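Local coordinates for protein esterase D (Cellvibrio japonicus, PDB 2W87) that binds glucuronic acid through the calcium-containing family 35 carbohydrate-binding module described here and, as a whole enzyme, is probably involved in degrading plant cell walls, at residues A40-I45 and N107-L112; A65-S70 and G119-D124; G79-S84 and A97-D102. All coordinates share one frame; numbering follows the deposited sequence.

Contact 1: A40-I45 and N107-L112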
ATOM      1  N   ALA A  40       6.343   5.531   4.877  1.00 11.14           N
ATOM      2  CA  ALA A  40       5.364   4.466   4.737  1.00 10.95           C
ATOM      3  C   ALA A  40       3.934   4.903   4.441  1.00 10.38           C
ATOM      4  O   ALA A  40       3.530   6.078   4.664  1.00  9.66           O
ATOM      5  CB  ALA A  40       5.401   3.552   5.958  1.00 11.23           C
ATOM      6  N   VAL A  41       3.183   3.931   3.908  1.00  9.24           N
ATOM      7  CA  VAL A  41       1.729   3.986   3.858  1.00 10.00           C
ATOM      8  C   VAL A  41       1.277   2.803   4.664  1.00  9.62           C
ATOM      9  O   VAL A  41       1.851   1.701   4.535  1.00  9.74           O
ATOM     10  CB  VAL A  41       1.156   3.936   2.414  1.00 10.06           C
ATOM     11  CG1 VAL A  41      -0.384   4.089   2.443  1.00 10.29           C
ATOM     12  CG2 VAL A  41       1.794   5.027   1.573  1.00 10.16           C
ATOM     13  N   VAL A  42       0.259   3.007   5.501  1.00  9.07           N
ATOM     14  CA  VAL A  42      -0.195   1.961   6.424  1.00  9.82           C
ATOM     15  C   VAL A  42      -1.709   1.753   6.341  1.00 10.79           C
ATOM     16  O   VAL A  42      -2.489   2.722   6.346  1.00 10.69           O
ATOM     17  CB  VAL A  42       0.205   2.254   7.901  1.00  9.70           C
ATOM     18  CG1 VAL A  42      -0.165   1.093   8.824  1.00 11.43           C
ATOM     19  CG2 VAL A  42       1.689   2.576   8.021  1.00  9.92           C
ATOM     20  N   TRP A  43      -2.092   0.477   6.242  1.00 10.77           N
ATOM     21  CA  TRP A  43      -3.478   0.029   6.243  1.00 10.96           C
ATOM     22  C   TRP A  43      -3.684  -0.986   7.337  1.00 11.50           C
ATOM     23  O   TRP A  43      -2.735  -1.564   7.865  1.00 11.16           O
ATOM     24  CB  TRP A  43      -3.852  -0.653   4.923  1.00 11.08           C
ATOM     25  CG  TRP A  43      -3.614   0.154   3.688  1.00 11.03           C
ATOM     26  CD1 TRP A  43      -4.473   0.987   3.103  1.00 10.37           C
ATOM     27  CD2 TRP A  43      -2.420   0.166   2.899  1.00 11.71           C
ATOM     28  NE1 TRP A  43      -3.907   1.555   1.981  1.00 11.42           N
ATOM     29  CE2 TRP A  43      -2.643   1.052   1.827  1.00 11.55           C
ATOM     30  CE3 TRP A  43      -1.194  -0.494   2.988  1.00 11.88           C
ATOM     31  CZ2 TRP A  43      -1.691   1.289   0.854  1.00 12.19           C
ATOM     32  CZ3 TRP A  43      -0.249  -0.260   2.005  1.00 11.73           C
ATOM     33  CH2 TRP A  43      -0.495   0.629   0.968  1.00 12.13           C
ATOM     34  N   ALA A  44      -4.949  -1.263   7.625  1.00 11.86           N
ATOM     35  CA  ALA A  44      -5.305  -2.269   8.621  1.00 11.99           C
ATOM     36  C   ALA A  44      -6.431  -3.133   8.071  1.00 12.24           C
ATOM     37  O   ALA A  44      -7.456  -2.612   7.627  1.00 12.57           O
ATOM     38  CB  ALA A  44      -5.746  -1.635   9.909  1.00 12.24           C
ATOM     39  N   ILE A  45      -6.241  -4.446   8.139  1.00 12.26           N
ATOM     40  CA  ILE A  45      -7.209  -5.409   7.605  1.00 12.77           C
ATOM     41  C   ILE A  45      -7.554  -6.413   8.688  1.00 12.84           C
ATOM     42  O   ILE A  45      -6.660  -6.967   9.308  1.00 11.63           O
ATOM     43  CB  ILE A  45      -6.586  -6.196   6.436  1.00 13.00           C
ATOM     44  CG1 ILE A  45      -6.080  -5.244   5.330  1.00 14.95           C
ATOM     45  CG2 ILE A  45      -7.582  -7.154   5.879  1.00 14.77           C
ATOM     46  CD1 ILE A  45      -4.911  -5.871   4.534  1.00 16.72           C
ATOM     47  N   ASN A 107      -6.404  -8.876  13.445  1.00 13.32           N
ATOM     48  CA  ASN A 107      -5.930  -7.604  12.901  1.00 13.09           C
ATOM     49  C   ASN A 107      -4.597  -7.764  12.228  1.00 12.87           C
ATOM     50  O   ASN A 107      -3.705  -8.417  12.773  1.00 13.21           O
ATOM     51  CB  ASN A 107      -5.782  -6.567  14.005  1.00 12.99           C
ATOM     52  CG  ASN A 107      -5.952  -5.161  13.499  1.00 12.35           C
ATOM     53  OD1 ASN A 107      -6.939  -4.864  12.818  1.00 12.67           O
ATOM     54  ND2 ASN A 107      -4.995  -4.272  13.829  1.00 13.92           N
ATOM     55  N   ASN A 108      -4.479  -7.156  11.050  1.00 12.19           N
ATOM     56  CA  ASN A 108      -3.247  -7.145  10.275  1.00 11.34           C
ATOM     57  C   ASN A 108      -2.966  -5.708   9.875  1.00 11.42           C
ATOM     58  O   ASN A 108      -3.677  -5.161   9.012  1.00 10.36           O
ATOM     59  CB  ASN A 108      -3.442  -7.960   8.999  1.00 11.34           C
ATOM     60  CG  ASN A 108      -3.640  -9.428   9.266  1.00 12.48           C
ATOM     61  OD1 ASN A 108      -2.689 -10.214   9.169  1.00 13.37           O
ATOM     62  ND2 ASN A 108      -4.895  -9.824   9.555  1.00 11.77           N
ATOM     63  N   ILE A 109      -1.976  -5.084  10.528  1.00 10.81           N
ATOM     64  CA  ILE A 109      -1.523  -3.758  10.163  1.00 11.69           C
ATOM     65  C   ILE A 109      -0.447  -3.952   9.098  1.00 12.01           C
ATOM     66  O   ILE A 109       0.586  -4.568   9.334  1.00 12.72           O
ATOM     67  CB  ILE A 109      -1.023  -2.948  11.393  1.00 10.81           C
ATOM     68  CG1 ILE A 109      -2.179  -2.758  12.388  1.00 11.04           C
ATOM     69  CG2 ILE A 109      -0.494  -1.609  10.974  1.00 11.70           C
ATOM     70  CD1 ILE A 109      -1.760  -2.161  13.723  1.00 12.96           C
ATOM     71  N   VAL A 110      -0.751  -3.480   7.905  1.00 12.24           N
ATOM     72  CA  VAL A 110       0.104  -3.638   6.750  1.00 12.50           C
ATOM     73  C   VAL A 110       0.847  -2.318   6.481  1.00 12.25           C
ATOM     74  O   VAL A 110       0.222  -1.302   6.204  1.00 11.42           O
ATOM     75  CB  VAL A 110      -0.738  -4.034   5.540  1.00 12.52           C
ATOM     76  CG1 VAL A 110       0.138  -4.094   4.282  1.00 13.81           C
ATOM     77  CG2 VAL A 110      -1.457  -5.360   5.804  1.00 13.75           C
ATOM     78  N   GLN A 111       2.163  -2.329   6.620  1.00 12.18           N
ATOM     79  CA  GLN A 111       2.983  -1.147   6.400  1.00 13.55           C
ATOM     80  C   GLN A 111       3.859  -1.350   5.174  1.00 12.70           C
ATOM     81  O   GLN A 111       4.699  -2.258   5.146  1.00 13.03           O
ATOM     82  CB  GLN A 111       3.836  -0.829   7.635  1.00 13.86           C
ATOM     83  CG  GLN A 111       4.788   0.331   7.449  1.00 16.60           C
ATOM     84  CD  GLN A 111       5.361   0.905   8.760  1.00 17.31           C
ATOM     85  OE1 GLN A 111       4.796   0.735   9.833  1.00 21.57           O
ATOM     86  NE2 GLN A 111       6.504   1.587   8.657  1.00 21.34           N
ATOM     87  N   LEU A 112       3.653  -0.501   4.171  1.00 11.98           N
ATOM     88  CA  LEU A 112       4.487  -0.475   2.989  1.00 11.54           C
ATOM     89  C   LEU A 112       5.449   0.715   3.135  1.00 11.94           C
ATOM     90  O   LEU A 112       5.014   1.855   3.196  1.00 10.87           O
ATOM     91  CB  LEU A 112       3.623  -0.348   1.751  1.00 11.72           C
ATOM     92  CG  LEU A 112       4.349  -0.175   0.420  1.00 12.42           C
ATOM     93  CD1 LEU A 112       5.028  -1.472   0.059  1.00 11.25           C
ATOM     94  CD2 LEU A 112       3.388   0.305  -0.694  1.00 12.76           C
TER

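Contact 2: A65-S70 and G119-D124. With CA (calcium ion), chain D; GCU (alpha-D-glucopyranuronic acid), chain E.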
ATOM      1  N   ALA A  65      13.621   5.853 -11.454  1.00 19.03           N
ATOM      2  CA  ALA A  65      14.122   4.617 -10.881  1.00 17.43           C
ATOM      3  C   ALA A  65      12.986   3.870 -10.171  1.00 16.02           C
ATOM      4  O   ALA A  65      11.971   4.470  -9.803  1.00 14.12           O
ATOM      5  CB  ALA A  65      15.257   4.921  -9.895  1.00 18.90           C
ATOM      6  N   ASN A  66      13.150   2.565  -9.998  1.00 14.68           N
ATOM      7  CA  ASN A  66      12.275   1.806  -9.096  1.00 13.82           C
ATOM      8  C   ASN A  66      12.281   2.477  -7.739  1.00 13.41           C
ATOM      9  O   ASN A  66      13.301   3.024  -7.311  1.00 12.10           O
ATOM     10  CB  ASN A  66      12.786   0.384  -8.898  1.00 13.89           C
ATOM     11  CG  ASN A  66      12.343  -0.567  -9.987  1.00 14.42           C
ATOM     12  OD1 ASN A  66      12.460  -0.276 -11.179  1.00 14.74           O
ATOM     13  ND2 ASN A  66      11.865  -1.737  -9.573  1.00 12.77           N
ATOM     14  N   ARG A  67      11.129   2.412  -7.072  1.00 12.55           N
ATOM     15  CA  ARG A  67      10.994   2.857  -5.703  1.00 12.20           C
ATOM     16  C   ARG A  67      10.381   1.681  -4.918  1.00 11.45           C
ATOM     17  O   ARG A  67       9.251   1.765  -4.403  1.00 11.82           O
ATOM     18  CB  ARG A  67      10.108   4.069  -5.667  1.00 12.09           C
ATOM     19  CG  ARG A  67      10.711   5.267  -6.298  1.00 12.71           C
ATOM     20  CD  ARG A  67       9.835   6.454  -6.049  1.00 12.27           C
ATOM     21  NE  ARG A  67      10.347   7.651  -6.701  1.00 11.05           N
ATOM     22  CZ  ARG A  67       9.899   8.875  -6.444  1.00 12.44           C
ATOM     23  NH1 ARG A  67       8.942   9.067  -5.549  1.00 12.01           N
ATOM     24  NH2 ARG A  67      10.427   9.922  -7.071  1.00 14.44           N
ATOM     25  N   ASN A  68      11.124   0.581  -4.851  1.00 11.50           N
ATOM     26  CA  ASN A  68      10.619  -0.641  -4.229  1.00 11.55           C
ATOM     27  C   ASN A  68      10.253  -0.380  -2.781  1.00 11.43           C
ATOM     28  O   ASN A  68      10.775   0.548  -2.145  1.00 12.21           O
ATOM     29  CB  ASN A  68      11.642  -1.763  -4.301  1.00 11.37           C
ATOM     30  CG  ASN A  68      11.845  -2.277  -5.690  1.00 12.17           C
ATOM     31  OD1 ASN A  68      11.226  -1.807  -6.652  1.00 12.27           O
ATOM     32  ND2 ASN A  68      12.713  -3.269  -5.818  1.00 12.83           N
ATOM     33  N   GLY A  69       9.328  -1.194  -2.297  1.00 12.00           N
ATOM     34  CA  GLY A  69       8.870  -1.123  -0.930  1.00 12.15           C
ATOM     35  C   GLY A  69       9.079  -2.423  -0.161  1.00 12.41           C
ATOM     36  O   GLY A  69       9.189  -3.520  -0.727  1.00 13.04           O
ATOM     37  N   SER A  70       9.187  -2.262   1.138  1.00 12.09           N
ATOM     38  CA  SER A  70       9.143  -3.368   2.066  0.60 12.95           C
ATOM     39  C   SER A  70       7.714  -3.404   2.588  1.00 12.91           C
ATOM     40  O   SER A  70       7.166  -2.379   2.926  1.00 13.17           O
ATOM     41  CB  SER A  70      10.123  -3.127   3.210  0.60 13.15           C
ATOM     42  OG  SER A  70       9.834  -3.973   4.290  0.60 16.00           O
ATOM     43  N   GLY A 119      11.656   7.637  -1.417  1.00 12.88           N
ATOM     44  CA  GLY A 119      10.356   7.339  -0.846  1.00 12.25           C
ATOM     45  C   GLY A 119       9.637   6.349  -1.746  1.00 11.44           C
ATOM     46  O   GLY A 119      10.250   5.681  -2.591  1.00 11.06           O
ATOM     47  N   LEU A 120       8.328   6.232  -1.562  1.00 11.07           N
ATOM     48  CA  LEU A 120       7.520   5.364  -2.400  1.00 11.00           C
ATOM     49  C   LEU A 120       7.034   6.057  -3.662  1.00 10.99           C
ATOM     50  O   LEU A 120       7.119   7.268  -3.791  1.00 11.70           O
ATOM     51  CB  LEU A 120       6.299   4.870  -1.608  1.00 10.91           C
ATOM     52  CG  LEU A 120       6.568   3.870  -0.490  1.00  9.43           C
ATOM     53  CD1 LEU A 120       5.232   3.598   0.280  1.00 10.11           C
ATOM     54  CD2 LEU A 120       7.142   2.575  -1.040  1.00 10.13           C
ATOM     55  N   PRO A 121       6.489   5.273  -4.604  1.00 10.90           N
ATOM     56  CA  PRO A 121       5.683   5.928  -5.612  1.00 11.49           C
ATOM     57  C   PRO A 121       4.441   6.516  -4.938  1.00 10.64           C
ATOM     58  O   PRO A 121       4.236   6.313  -3.727  1.00 10.56           O
ATOM     59  CB  PRO A 121       5.269   4.782  -6.531  1.00 11.28           C
ATOM     60  CG  PRO A 121       6.030   3.619  -6.138  1.00 12.42           C
ATOM     61  CD  PRO A 121       6.458   3.812  -4.725  1.00 11.86           C
ATOM     62  N   ASN A 122       3.630   7.246  -5.694  1.00 10.30           N
ATOM     63  CA  ASN A 122       2.326   7.659  -5.190  1.00  9.80           C
ATOM     64  C   ASN A 122       1.412   6.441  -5.179  1.00  9.88           C
ATOM     65  O   ASN A 122       1.363   5.700  -6.164  1.00  9.94           O
ATOM     66  CB  ASN A 122       1.757   8.763  -6.079  1.00 10.16           C
ATOM     67  CG  ASN A 122       2.490  10.095  -5.919  1.00 10.31           C
ATOM     68  OD1 ASN A 122       3.141  10.353  -4.892  1.00 10.09           O
ATOM     69  ND2 ASN A 122       2.347  10.963  -6.909  1.00 10.46           N
ATOM     70  N   ILE A 123       0.695   6.219  -4.078  1.00  9.94           N
ATOM     71  CA  ILE A 123      -0.100   4.995  -3.893  1.00  9.65           C
ATOM     72  C   ILE A 123      -1.578   5.325  -3.921  1.00  9.85           C
ATOM     73  O   ILE A 123      -2.094   6.026  -3.054  1.00  8.84           O
ATOM     74  CB  ILE A 123       0.227   4.289  -2.550  1.00 10.19           C
ATOM     75  CG1 ILE A 123       1.745   4.057  -2.415  1.00 10.36           C
ATOM     76  CG2 ILE A 123      -0.646   3.046  -2.360  1.00 10.22           C
ATOM     77  CD1 ILE A 123       2.366   3.166  -3.465  1.00  9.49           C
ATOM     78  N   ASP A 124      -2.274   4.792  -4.909  1.00  9.75           N
ATOM     79  CA  ASP A 124      -3.697   5.113  -5.069  1.00  9.57           C
ATOM     80  C   ASP A 124      -4.589   4.334  -4.136  1.00 10.05           C
ATOM     81  O   ASP A 124      -5.515   4.888  -3.534  1.00  9.23           O
ATOM     82  CB  ASP A 124      -4.129   4.826  -6.502  1.00 10.00           C
ATOM     83  CG  ASP A 124      -5.587   5.108  -6.749  1.00  9.84           C
ATOM     84  OD1 ASP A 124      -6.150   6.024  -6.119  1.00 10.42           O
ATOM     85  OD2 ASP A 124      -6.167   4.444  -7.632  1.00 12.54           O
TER
HETATM   86 CA    CA D1149      -7.126   6.549  -3.985  1.00 10.97          CA
HETATM   87  C1  GCU E1150       6.654  15.284  -7.540  1.00 15.59           C
HETATM   88  C2  GCU E1150       5.244  14.739  -7.766  1.00 14.65           C
HETATM   89  C3  GCU E1150       4.753  14.074  -6.484  1.00 13.66           C
HETATM   90  C4  GCU E1150       5.687  12.925  -6.162  1.00 13.16           C
HETATM   91  C5  GCU E1150       7.112  13.484  -6.030  1.00 14.00           C
HETATM   92  C6  GCU E1150       8.140  12.393  -5.763  1.00 13.94           C
HETATM   93  O1  GCU E1150       6.561  16.217  -6.465  1.00 18.63           O
HETATM   94  O2  GCU E1150       4.372  15.807  -8.097  1.00 16.32           O
HETATM   95  O3  GCU E1150       3.416  13.591  -6.630  1.00 12.84           O
HETATM   96  O4  GCU E1150       5.332  12.273  -4.916  1.00 14.93           O
HETATM   97  O5  GCU E1150       7.496  14.136  -7.239  1.00 14.90           O
HETATM   98  O6A GCU E1150       7.867  11.595  -4.854  1.00 13.26           O
HETATM   99  O6B GCU E1150       9.193  12.357  -6.444  1.00 14.19           O
HETATM  100  O   HOH W   1      11.722   3.370  -2.320  1.00 15.26           O

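Contact 3: G79-S84 and A97-D102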
ATOM      1  N   GLY A  79       5.183 -11.096   9.175  1.00 20.99           N
ATOM      2  CA  GLY A  79       5.584 -11.251   7.766  1.00 19.87           C
ATOM      3  C   GLY A  79       6.314 -10.057   7.196  1.00 18.33           C
ATOM      4  O   GLY A  79       5.955  -8.912   7.488  1.00 17.66           O
ATOM      5  N   ASN A  80       7.343 -10.340   6.389  1.00 16.54           N
ATOM      6  CA  ASN A  80       8.169  -9.340   5.739  1.00 15.73           C
ATOM      7  C   ASN A  80       8.321  -9.646   4.246  1.00 13.62           C
ATOM      8  O   ASN A  80       8.814 -10.677   3.889  1.00 12.80           O
ATOM      9  CB  ASN A  80       9.535  -9.263   6.393  1.00 16.19           C
ATOM     10  CG  ASN A  80       9.453  -8.914   7.875  1.00 20.50           C
ATOM     11  OD1 ASN A  80       9.615  -7.766   8.251  1.00 23.76           O
ATOM     12  ND2 ASN A  80       9.190  -9.916   8.718  1.00 25.40           N
ATOM     13  N   TYR A  81       7.836  -8.749   3.392  1.00 12.67           N
ATOM     14  CA  TYR A  81       7.731  -9.005   1.970  1.00 12.91           C
ATOM     15  C   TYR A  81       8.363  -7.875   1.205  1.00 12.46           C
ATOM     16  O   TYR A  81       8.557  -6.773   1.747  1.00 13.26           O
ATOM     17  CB  TYR A  81       6.262  -9.085   1.560  1.00 13.30           C
ATOM     18  CG  TYR A  81       5.484 -10.220   2.188  1.00 13.05           C
ATOM     19  CD1 TYR A  81       5.341 -11.422   1.521  1.00 13.29           C
ATOM     20  CD2 TYR A  81       4.861 -10.071   3.421  1.00 13.45           C
ATOM     21  CE1 TYR A  81       4.625 -12.459   2.075  1.00 13.44           C
ATOM     22  CE2 TYR A  81       4.172 -11.106   3.987  1.00 14.88           C
ATOM     23  CZ  TYR A  81       4.045 -12.290   3.296  1.00 14.99           C
ATOM     24  OH  TYR A  81       3.341 -13.332   3.858  1.00 16.81           O
ATOM     25  N   THR A  82       8.648  -8.126  -0.067  1.00 11.49           N
ATOM     26  CA  THR A  82       9.236  -7.114  -0.929  1.00 12.79           C
ATOM     27  C   THR A  82       8.243  -6.807  -2.040  1.00 13.32           C
ATOM     28  O   THR A  82       7.646  -7.732  -2.569  1.00 15.45           O
ATOM     29  CB  THR A  82      10.572  -7.610  -1.512  1.00 12.25           C
ATOM     30  OG1 THR A  82      10.355  -8.819  -2.256  1.00 11.60           O
ATOM     31  CG2 THR A  82      11.574  -7.874  -0.383  1.00 13.27           C
ATOM     32  N   VAL A  83       8.049  -5.521  -2.379  1.00 13.42           N
ATOM     33  CA  VAL A  83       7.130  -5.123  -3.442  1.00 14.14           C
ATOM     34  C   VAL A  83       7.921  -4.324  -4.462  1.00 13.40           C
ATOM     35  O   VAL A  83       8.526  -3.325  -4.123  1.00 13.31           O
ATOM     36  CB  VAL A  83       5.958  -4.261  -2.908  1.00 14.16           C
ATOM     37  CG1 VAL A  83       5.001  -3.892  -4.012  1.00 15.40           C
ATOM     38  CG2 VAL A  83       5.199  -5.003  -1.806  1.00 14.81           C
ATOM     39  N   SER A  84       7.940  -4.802  -5.696  1.00 13.46           N
ATOM     40  CA  SER A  84       8.674  -4.134  -6.772  1.00 13.65           C
ATOM     41  C   SER A  84       7.797  -3.063  -7.372  1.00 13.34           C
ATOM     42  O   SER A  84       6.667  -3.356  -7.779  1.00 12.73           O
ATOM     43  CB  SER A  84       9.034  -5.134  -7.860  1.00 15.02           C
ATOM     44  OG  SER A  84       9.843  -6.168  -7.339  1.00 17.63           O
ATOM     45  N   ALA A  97       0.968  -3.418  -8.685  1.00 14.21           N
ATOM     46  CA  ALA A  97       1.898  -4.448  -8.265  1.00 14.09           C
ATOM     47  C   ALA A  97       1.078  -5.414  -7.427  1.00 15.19           C
ATOM     48  O   ALA A  97       0.197  -5.005  -6.687  1.00 14.05           O
ATOM     49  CB  ALA A  97       3.051  -3.870  -7.457  1.00 13.79           C
ATOM     50  N   THR A  98       1.360  -6.704  -7.540  1.00 16.22           N
ATOM     51  CA  THR A  98       0.596  -7.675  -6.766  1.00 18.03           C
ATOM     52  C   THR A  98       1.535  -8.583  -6.013  1.00 18.82           C
ATOM     53  O   THR A  98       2.556  -9.011  -6.553  1.00 18.61           O
ATOM     54  CB  THR A  98      -0.358  -8.513  -7.644  1.00 19.37           C
ATOM     55  OG1 THR A  98      -1.170  -9.349  -6.802  1.00 23.17           O
ATOM     56  CG2 THR A  98       0.436  -9.374  -8.624  1.00 20.62           C
ATOM     57  N   ILE A  99       1.168  -8.868  -4.767  1.00 18.31           N
ATOM     58  CA  ILE A  99       1.912  -9.781  -3.926  1.00 18.74           C
ATOM     59  C   ILE A  99       0.923 -10.649  -3.137  1.00 17.85           C
ATOM     60  O   ILE A  99      -0.130 -10.160  -2.701  1.00 16.40           O
ATOM     61  CB  ILE A  99       2.861  -9.014  -2.990  1.00 19.78           C
ATOM     62  CG1 ILE A  99       3.730  -9.976  -2.185  1.00 22.15           C
ATOM     63  CG2 ILE A  99       2.101  -8.076  -2.077  1.00 20.76           C
ATOM     64  CD1 ILE A  99       5.050  -9.414  -1.844  1.00 24.32           C
ATOM     65  N   ASP A 100       1.230 -11.934  -3.023  1.00 17.05           N
ATOM     66  CA  ASP A 100       0.465 -12.796  -2.143  1.00 17.29           C
ATOM     67  C   ASP A 100       1.085 -12.762  -0.747  1.00 16.92           C
ATOM     68  O   ASP A 100       2.296 -12.793  -0.582  1.00 17.16           O
ATOM     69  CB  ASP A 100       0.404 -14.221  -2.674  1.00 17.82           C
ATOM     70  CG  ASP A 100      -0.619 -14.393  -3.803  1.00 19.61           C
ATOM     71  OD1 ASP A 100      -1.288 -13.427  -4.204  1.00 20.86           O
ATOM     72  OD2 ASP A 100      -0.772 -15.528  -4.278  1.00 24.95           O
ATOM     73  N   VAL A 101       0.236 -12.689   0.271  1.00 16.28           N
ATOM     74  CA  VAL A 101       0.719 -12.576   1.632  1.00 15.76           C
ATOM     75  C   VAL A 101      -0.165 -13.432   2.504  1.00 17.11           C
ATOM     76  O   VAL A 101      -1.310 -13.682   2.159  1.00 16.55           O
ATOM     77  CB  VAL A 101       0.646 -11.144   2.192  1.00 15.86           C
ATOM     78  CG1 VAL A 101       1.407 -10.174   1.306  1.00 15.24           C
ATOM     79  CG2 VAL A 101      -0.807 -10.689   2.374  1.00 14.60           C
ATOM     80  N   ASP A 102       0.381 -13.857   3.637  1.00 17.93           N
ATOM     81  CA  ASP A 102      -0.386 -14.647   4.586  1.00 19.23           C
ATOM     82  C   ASP A 102      -0.818 -13.725   5.699  1.00 18.98           C
ATOM     83  O   ASP A 102       0.013 -13.237   6.473  1.00 19.63           O
ATOM     84  CB  ASP A 102       0.448 -15.805   5.113  1.00 20.61           C
ATOM     85  CG  ASP A 102       0.356 -17.026   4.212  1.00 24.69           C
ATOM     86  OD1 ASP A 102      -0.729 -17.657   4.183  1.00 30.81           O
ATOM     87  OD2 ASP A 102       1.347 -17.350   3.524  1.00 30.38           O
TER
HETATM   88  O   HOH W   2       2.620 -13.100   6.610  1.00 27.66           O
HETATM   89  O   HOH W   3       3.770 -15.790   2.664  1.00 40.91           O

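Contact 1: A40-I45 and N107-L112
Val-41, Trp-43 and Ile-45 pair with Leu-112, Val-110 and Asn-108 in an antiparallel ladder within one sheet of the beta-sandwich, the segments running at 163° to each other. These are the hydrogen-bonded pairs, each closing a two-bond ring; Trp-43 N gives to Val-110 O at 2.9 Å. Facing the core, Val-41 and Trp-43 meet Ile-123 of strand 122-129, Trp-43 also Leu-126, and Ile-45 Val-128. Trp-43 is broad enough to span two partners: CE3 lies 4.1 Å from Val-110 CG1, while CZ3 meets Leu-112 CB edge-on at 3.9 Å. Val-41 CG1 covers one face of the indole, offset toward its rim. Ile-45 CD1 reaches the other branch of Val-110, CG2, at 3.7 Å. On the opposite face Val-42 CG1, anti to the backbone N (chi1 -175°), presses tightly on Ile-109 CG2 at 3.5 Å, and extended Gln-111 lays its chain beside Ala-40 CB, its NE2 bonding Ser-113. The buried amide of Asn-108 is satisfied by Val-104 N and, weakly, Ile-45 O. The hydrogen-bonded residues thus satisfy their backbone groups across the ladder, and Val-42 and Ala-44 bond outward to neighbouring segments, so branched and aromatic side chains can fill the core at little polar cost.

Contact 2: A65-S70 and G119-D124
The guanidinium of Arg-67 carries its partners at the edge, near its own plane: Leu-120 O on the protein side and the carboxylate of the glucuronic acid beyond. Arg-67 NH1 is gripped twice, by Leu-120 O at 3.1 Å and by the sugar. There GCU O6A lies 2.8 Å from Arg-67 NH1, and GCU O6B lies 2.8 Å from Arg-67 NH2, which also forms a salt bridge with Glu-118. The planar guanidinium presents N-H groups on separate nitrogens, a match for the two carboxylate oxygens, and both bonds are nearly straight. Arg-67 NH1 stands 45° above the carbonyl plane of Leu-120, yet this bond still helps to fix the turn of the guanidinium. Chi2 of -172° puts CD, and chi3 of -177° NE, in an extended chain that passes Gly-119 O, 3.5 Å from Arg-67 CB. Pro-121 CD rests 3.5 Å from Arg-67 O, a buried carbonyl oxygen without a polar partner. Beside the backbone, one water donates to both Asn-68 O and Gly-119 O. Leu-120 CD2 packs 4.1 Å from Gly-69 CA, where a CB would be tight; at Gly-119 one would jam against the preceding carbonyl O. Asn-122 also lines the sugar pocket, and Asp-124 binds a calcium ion through O and OD1. Loops and a strand start at one end of the beta-sandwich here build the glucuronic acid site of a family 35 carbohydrate-binding module, with a second calcium close to Arg-67.

Contact 3: G79-S84 and A97-D102
Tyr-81 lies across Val-101 so that CG1 of the valine sits under the centre of the ring, 3.8 Å from its centroid and only 5° off the normal, a clear CH-pi contact. Val-101 CB also lies over that same face, beneath CZ, and CB and CG1 together give the ring an apolar support. The two side chains cross obliquely. Tyr-81 CB points toward strand 95-103, and chi1 of -63° puts CG anti to the carbonyl carbon; the rigid ring then spans the gap to the backbone of Asp-102. There Asp-102 N donates to Tyr-81 OH at 3.0 Å in a nearly straight bond. Two waters at the ring edge complete the polar cluster: one accepts a hydrogen bond from Tyr-81 OH at 2.9 Å and donates one to Asp-102 O, the other donates to both Tyr-81 OH and Asp-102 OD2. The hydroxyl therefore gives one bond and accepts two.

Ile-99 points toward strand 80-83, with CG1 anti to the backbone N, and its CD1 touches both Tyr-81 CB, at 3.6 Å, and Thr-82 O, at 3.2 Å. Farther along, the small CB of Ala-97 meets Val-83 CG1 at 4.0 Å and Ser-84 O at 3.7 Å. Asp-100 turns away to bond Thr-54.

No backbone-to-backbone hydrogen bond joins the segments, whose axes pass 8.1 Å apart: strand 80-83 pairs with 69-73, and 95-103 with 51-60. Side chains, with one side-chain-to-backbone bond, close one edge of the sandwich between end strands of its two sheets, an arrangement that belongs to the beta-sandwich fold of this module.

How the contacts relate
From the N terminus, 40-45 comes first and waits for its partner while the chain passes through 65-70, 79-84 and 97-102. Contact 3 closes first, a short loop nested inside both others. Next, 107-112 closes contact 1, and 119-124 then closes contact 2, so contacts 1 and 2 cross. Contact 1 joins strands within one sheet, contact 3 joins the two sheets at an edge, and contact 2 ties the loops of the sugar-binding end. They meet in the core: Leu-112 touches Leu-120 and Val-83, and Trp-43 packs on Ile-123. Gly-69 and Val-83 are joined by a backbone hydrogen bond between neighbouring strands 69-73 and 80-83.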